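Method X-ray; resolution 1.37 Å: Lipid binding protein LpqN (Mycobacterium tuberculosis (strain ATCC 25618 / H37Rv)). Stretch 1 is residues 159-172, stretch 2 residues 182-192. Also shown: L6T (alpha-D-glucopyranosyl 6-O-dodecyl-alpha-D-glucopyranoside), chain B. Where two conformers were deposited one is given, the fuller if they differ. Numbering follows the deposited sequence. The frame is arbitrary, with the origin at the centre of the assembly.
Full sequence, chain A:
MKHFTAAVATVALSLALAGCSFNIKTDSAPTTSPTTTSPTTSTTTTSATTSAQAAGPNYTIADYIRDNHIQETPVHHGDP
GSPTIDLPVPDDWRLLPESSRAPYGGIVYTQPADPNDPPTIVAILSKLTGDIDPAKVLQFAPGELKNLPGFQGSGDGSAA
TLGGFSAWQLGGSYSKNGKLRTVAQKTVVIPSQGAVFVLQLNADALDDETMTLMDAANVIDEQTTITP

Stretch 1 (159-172) AATLGGFSAWQLGG
Stretch 2 (182-192) TVAQKTVVIPS

The two stretches form an antiparallel β-sheet contact in which a ladder of main-chain hydrogen bonds joins strand 165-172 to strand 182-192, while K186 reaches across to strand 159-162, the first strand of the hairpin, and the F165 ring packs against I190 on the partner strand. The strand axes approach to 4.6 Å, with N-to-C directions 168° apart, and 815 Å² is buried in total.

W168 pairs with T187, L170 with Q185 and G172 with V183 as hydrogen-bonded pairs. W168 N and O lie 2.8 Å from T187 O and N, respectively; L170 N reaches Q185 O at 3.2 Å and Q185 N reaches L170 O at 2.9 Å; G172 N and O each lie 2.9 Å from V183 O and N, respectively. V189 N extends the ladder to S166 O at 3.0 Å. Between these rungs stand the non-hydrogen-bonded pairs A167-V188, Q169-K186 and G171-A184, with CA-CA separations of 4.2, 4.2 and 3.9 Å.

Strand 159-162 crosses strand 182-192 at 63° and turns back through a type I' turn, L162 to F165, whose positive phi angles (54° and 90°) fall on G163 and G164. K186, all-t along its side chain, lies on the same face as A167 and Q169. Its NZ donates to T161 O (3.1 Å), and its aliphatic portion packs against A160, with CE 3.8 Å from A160 CB.

V188 (chi1 t) fills the apolar space nearby: its CG2 is 3.8 Å from L162 CB and its CG1 3.8 Å from F165 CB. The F165 ring (chi1 m, chi2 -88°) receives I190 CG2 over one face, 3.9 Å from the centroid, a CH-pi contact.

At G171 an ideal CB would lie 2.8 Å from L6T CAZ; the dodecyl chain also passes A184, whose CB is 3.5 Å from L6T CBD.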

# COMPACT_ATOMS: atom_id res chain seq x y z
N ALA A 159 0.26 -4.69 13.24
CA ALA A 159 0.32 -3.25 13.35
C ALA A 159 1.74 -2.77 13.10
O ALA A 159 2.73 -3.48 13.34
CB ALA A 159 -0.12 -2.79 14.73
N ALA A 160 1.83 -1.54 12.60
CA ALA A 160 3.10 -0.91 12.28
C ALA A 160 2.92 0.60 12.37
O ALA A 160 1.84 1.09 12.70
CB ALA A 160 3.57 -1.33 10.88
N THR A 161 3.99 1.32 12.08
CA THR A 161 3.94 2.77 11.97
C THR A 161 4.73 3.20 10.75
O THR A 161 5.61 2.47 10.26
CB THR A 161 4.50 3.46 13.22
OG1 THR A 161 5.88 3.14 13.37
CG2 THR A 161 3.74 3.03 14.47
N LEU A 162 4.40 4.38 10.23
CA LEU A 162 5.13 4.98 9.13
C LEU A 162 5.07 6.49 9.33
O LEU A 162 3.98 7.04 9.48
CB LEU A 162 4.50 4.61 7.79
CG LEU A 162 5.36 4.11 6.62
CD1 LEU A 162 4.98 4.83 5.33
CD2 LEU A 162 6.86 4.20 6.85
N GLY A 163 6.23 7.15 9.34
CA GLY A 163 6.27 8.59 9.51
C GLY A 163 5.54 9.10 10.74
O GLY A 163 5.06 10.24 10.73
N GLY A 164 5.43 8.28 11.78
CA GLY A 164 4.76 8.66 13.00
C GLY A 164 3.27 8.36 13.05
O GLY A 164 2.64 8.62 14.08
N PHE A 165 2.70 7.81 11.98
CA PHE A 165 1.28 7.50 11.90
C PHE A 165 1.06 5.99 12.01
O PHE A 165 1.95 5.20 11.69
CB PHE A 165 0.68 8.04 10.60
CG PHE A 165 0.55 9.53 10.57
CD1 PHE A 165 -0.58 10.15 11.07
CD2 PHE A 165 1.57 10.32 10.07
CE1 PHE A 165 -0.70 11.52 11.06
CE2 PHE A 165 1.46 11.69 10.05
CZ PHE A 165 0.32 12.29 10.55
N SER A 166 -0.13 5.62 12.47
CA SER A 166 -0.47 4.22 12.66
C SER A 166 -0.68 3.54 11.31
O SER A 166 -1.24 4.13 10.38
CB SER A 166 -1.75 4.10 13.48
OG SER A 166 -1.57 4.66 14.77
N ALA A 167 -0.25 2.28 11.23
CA ALA A 167 -0.30 1.53 9.99
C ALA A 167 -0.59 0.06 10.27
O ALA A 167 -0.59 -0.40 11.41
CB ALA A 167 1.02 1.67 9.21
N TRP A 168 -0.84 -0.66 9.19
CA TRP A 168 -1.04 -2.10 9.21
C TRP A 168 -0.31 -2.67 8.01
O TRP A 168 -0.37 -2.10 6.92
CB TRP A 168 -2.52 -2.47 9.10
CG TRP A 168 -2.73 -3.89 9.47
CD1 TRP A 168 -2.76 -4.97 8.63
CD2 TRP A 168 -2.91 -4.40 10.79
NE1 TRP A 168 -2.94 -6.12 9.36
CE2 TRP A 168 -3.04 -5.80 10.69
CE3 TRP A 168 -2.98 -3.80 12.04
CZ2 TRP A 168 -3.24 -6.61 11.80
CZ3 TRP A 168 -3.17 -4.61 13.15
CH2 TRP A 168 -3.30 -6.00 13.02
N GLN A 169 0.37 -3.80 8.20
CA GLN A 169 1.05 -4.44 7.10
C GLN A 169 0.75 -5.93 7.12
O GLN A 169 0.78 -6.56 8.18
CB GLN A 169 2.57 -4.21 7.13
CG GLN A 169 3.31 -4.88 5.98
CD GLN A 169 4.72 -4.33 5.81
OE1 GLN A 169 4.92 -3.12 5.74
NE2 GLN A 169 5.69 -5.23 5.72
N LEU A 170 0.47 -6.48 5.95
CA LEU A 170 0.43 -7.92 5.81
C LEU A 170 1.03 -8.30 4.47
O LEU A 170 0.98 -7.54 3.50
CB LEU A 170 -0.97 -8.50 5.98
CG LEU A 170 -1.91 -8.45 4.79
CD1 LEU A 170 -3.08 -9.42 5.00
CD2 LEU A 170 -2.40 -7.04 4.54
N GLY A 171 1.61 -9.49 4.44
CA GLY A 171 2.21 -10.01 3.24
C GLY A 171 2.01 -11.51 3.16
O GLY A 171 1.64 -12.17 4.14
N GLY A 172 2.24 -12.03 1.97
CA GLY A 172 2.15 -13.46 1.76
C GLY A 172 2.40 -13.77 0.31
O GLY A 172 3.07 -13.03 -0.41
N THR A 182 4.91 -13.02 -4.52
CA THR A 182 4.91 -12.41 -3.20
C THR A 182 4.19 -11.07 -3.29
O THR A 182 4.47 -10.26 -4.18
CB THR A 182 6.35 -12.21 -2.72
OG1 THR A 182 6.97 -13.50 -2.55
CG2 THR A 182 6.38 -11.46 -1.40
N VAL A 183 3.25 -10.86 -2.38
CA VAL A 183 2.46 -9.63 -2.35
C VAL A 183 2.41 -9.14 -0.91
O VAL A 183 2.40 -9.91 0.04
CB VAL A 183 1.04 -9.87 -2.90
CG1 VAL A 183 0.25 -10.83 -1.99
CG2 VAL A 183 0.31 -8.56 -3.06
N ALA A 184 2.38 -7.82 -0.76
CA ALA A 184 2.24 -7.25 0.56
C ALA A 184 1.62 -5.88 0.42
O ALA A 184 1.72 -5.23 -0.63
CB ALA A 184 3.58 -7.14 1.27
N GLN A 185 0.99 -5.44 1.49
CA GLN A 185 0.33 -4.15 1.49
C GLN A 185 0.50 -3.51 2.86
O GLN A 185 0.15 -4.11 3.88
CB GLN A 185 -1.15 -4.30 1.16
CG GLN A 185 -1.90 -2.99 1.07
CD GLN A 185 -3.35 -3.21 0.78
OE1 GLN A 185 -4.09 -3.70 1.63
NE2 GLN A 185 -3.78 -2.84 -0.42
N LYS A 186 1.03 -2.29 2.87
CA LYS A 186 1.07 -1.47 4.07
C LYS A 186 0.04 -0.36 3.91
O LYS A 186 0.05 0.36 2.92
CB LYS A 186 2.46 -0.87 4.30
CG LYS A 186 2.61 -0.23 5.68
CD LYS A 186 4.07 0.02 6.05
CE LYS A 186 4.22 0.27 7.55
NZ LYS A 186 5.65 0.29 7.99
N THR A 187 -0.85 -0.26 4.89
CA THR A 187 -1.88 0.77 4.91
C THR A 187 -1.56 1.71 6.06
O THR A 187 -1.36 1.27 7.19
CB THR A 187 -3.26 0.13 5.11
OG1 THR A 187 -3.56 -0.73 4.01
CG2 THR A 187 -4.34 1.21 5.22
N VAL A 188 -1.50 3.01 5.77
CA VAL A 188 -1.19 4.03 6.76
C VAL A 188 -2.38 4.97 6.84
O VAL A 188 -2.86 5.45 5.81
CB VAL A 188 0.07 4.82 6.39
CG1 VAL A 188 0.48 5.75 7.53
CG2 VAL A 188 1.22 3.88 6.01
N VAL A 189 -2.87 5.22 8.05
CA VAL A 189 -4.00 6.11 8.27
C VAL A 189 -3.47 7.44 8.77
O VAL A 189 -2.73 7.50 9.76
CB VAL A 189 -5.02 5.48 9.23
CG1 VAL A 189 -6.15 6.44 9.51
CG2 VAL A 189 -5.56 4.21 8.63
N ILE A 190 -3.86 8.51 8.09
CA ILE A 190 -3.31 9.84 8.33
C ILE A 190 -4.47 10.80 8.56
O ILE A 190 -4.94 11.45 7.61
CB ILE A 190 -2.42 10.29 7.16
CG1 ILE A 190 -1.34 9.24 6.85
CG2 ILE A 190 -1.79 11.66 7.45
CD1 ILE A 190 -0.73 9.39 5.46
N PRO A 191 -4.99 10.92 9.78
CA PRO A 191 -6.05 11.90 10.03
C PRO A 191 -5.49 13.31 9.94
O PRO A 191 -4.48 13.63 10.56
CB PRO A 191 -6.51 11.57 11.46
CG PRO A 191 -5.93 10.22 11.77
CD PRO A 191 -4.67 10.14 10.99
N SER A 192 -6.15 14.15 9.14
CA SER A 192 -5.63 15.49 8.89
C SER A 192 -6.67 16.33 8.18
O SER A 192 -7.35 15.85 7.27
CB SER A 192 -4.38 15.42 8.01
OG SER A 192 -3.98 16.73 7.65
C1 L6T B . 3.37 -17.47 3.60
C2 L6T B . 3.51 -17.94 2.16
C3 L6T B . 4.97 -17.93 1.77
C4 L6T B . 5.52 -16.53 1.97
C5 L6T B . 5.35 -16.15 3.44
C6 L6T B . 5.98 -14.76 3.73
CAA L6T B . 3.64 -18.10 5.83
CAO L6T B . 2.03 -19.85 5.77
CAP L6T B . 0.53 -20.15 5.93
CAR L6T B . 2.83 -20.68 6.76
CAT L6T B . 4.30 -20.36 6.58
CAV L6T B . 4.50 -18.88 6.81
CAX L6T B . 5.53 -12.54 3.12
CAY L6T B . 6.82 -11.82 2.62
CAZ L6T B . 6.31 -10.40 2.43
CBA L6T B . 7.54 -9.49 2.37
CBB L6T B . 7.00 -8.36 1.49
CBC L6T B . 7.57 -7.07 2.00
CBD L6T B . 6.90 -5.92 1.18
CBE L6T B . 7.01 -4.69 2.05
CBF L6T B . 5.62 -4.20 2.60
CBG L6T B . 4.86 -3.45 1.49
CBH L6T B . 5.65 -2.26 0.99
CBI L6T B . 6.32 -1.44 2.09
O1 L6T B . 4.04 -18.39 4.48
O2 L6T B . 3.00 -19.27 2.04
O3 L6T B . 5.11 -18.32 0.40
O4 L6T B . 6.90 -16.51 1.61
O5 L6T B . 3.94 -16.15 3.76
O6 L6T B . 5.48 -13.92 2.72
OAN L6T B . 2.25 -18.45 6.01
OAQ L6T B . 0.09 -19.73 7.22
OAS L6T B . 2.60 -22.08 6.53
OAU L6T B . 5.08 -21.11 7.52
OAW L6T B . 5.88 -18.54 6.62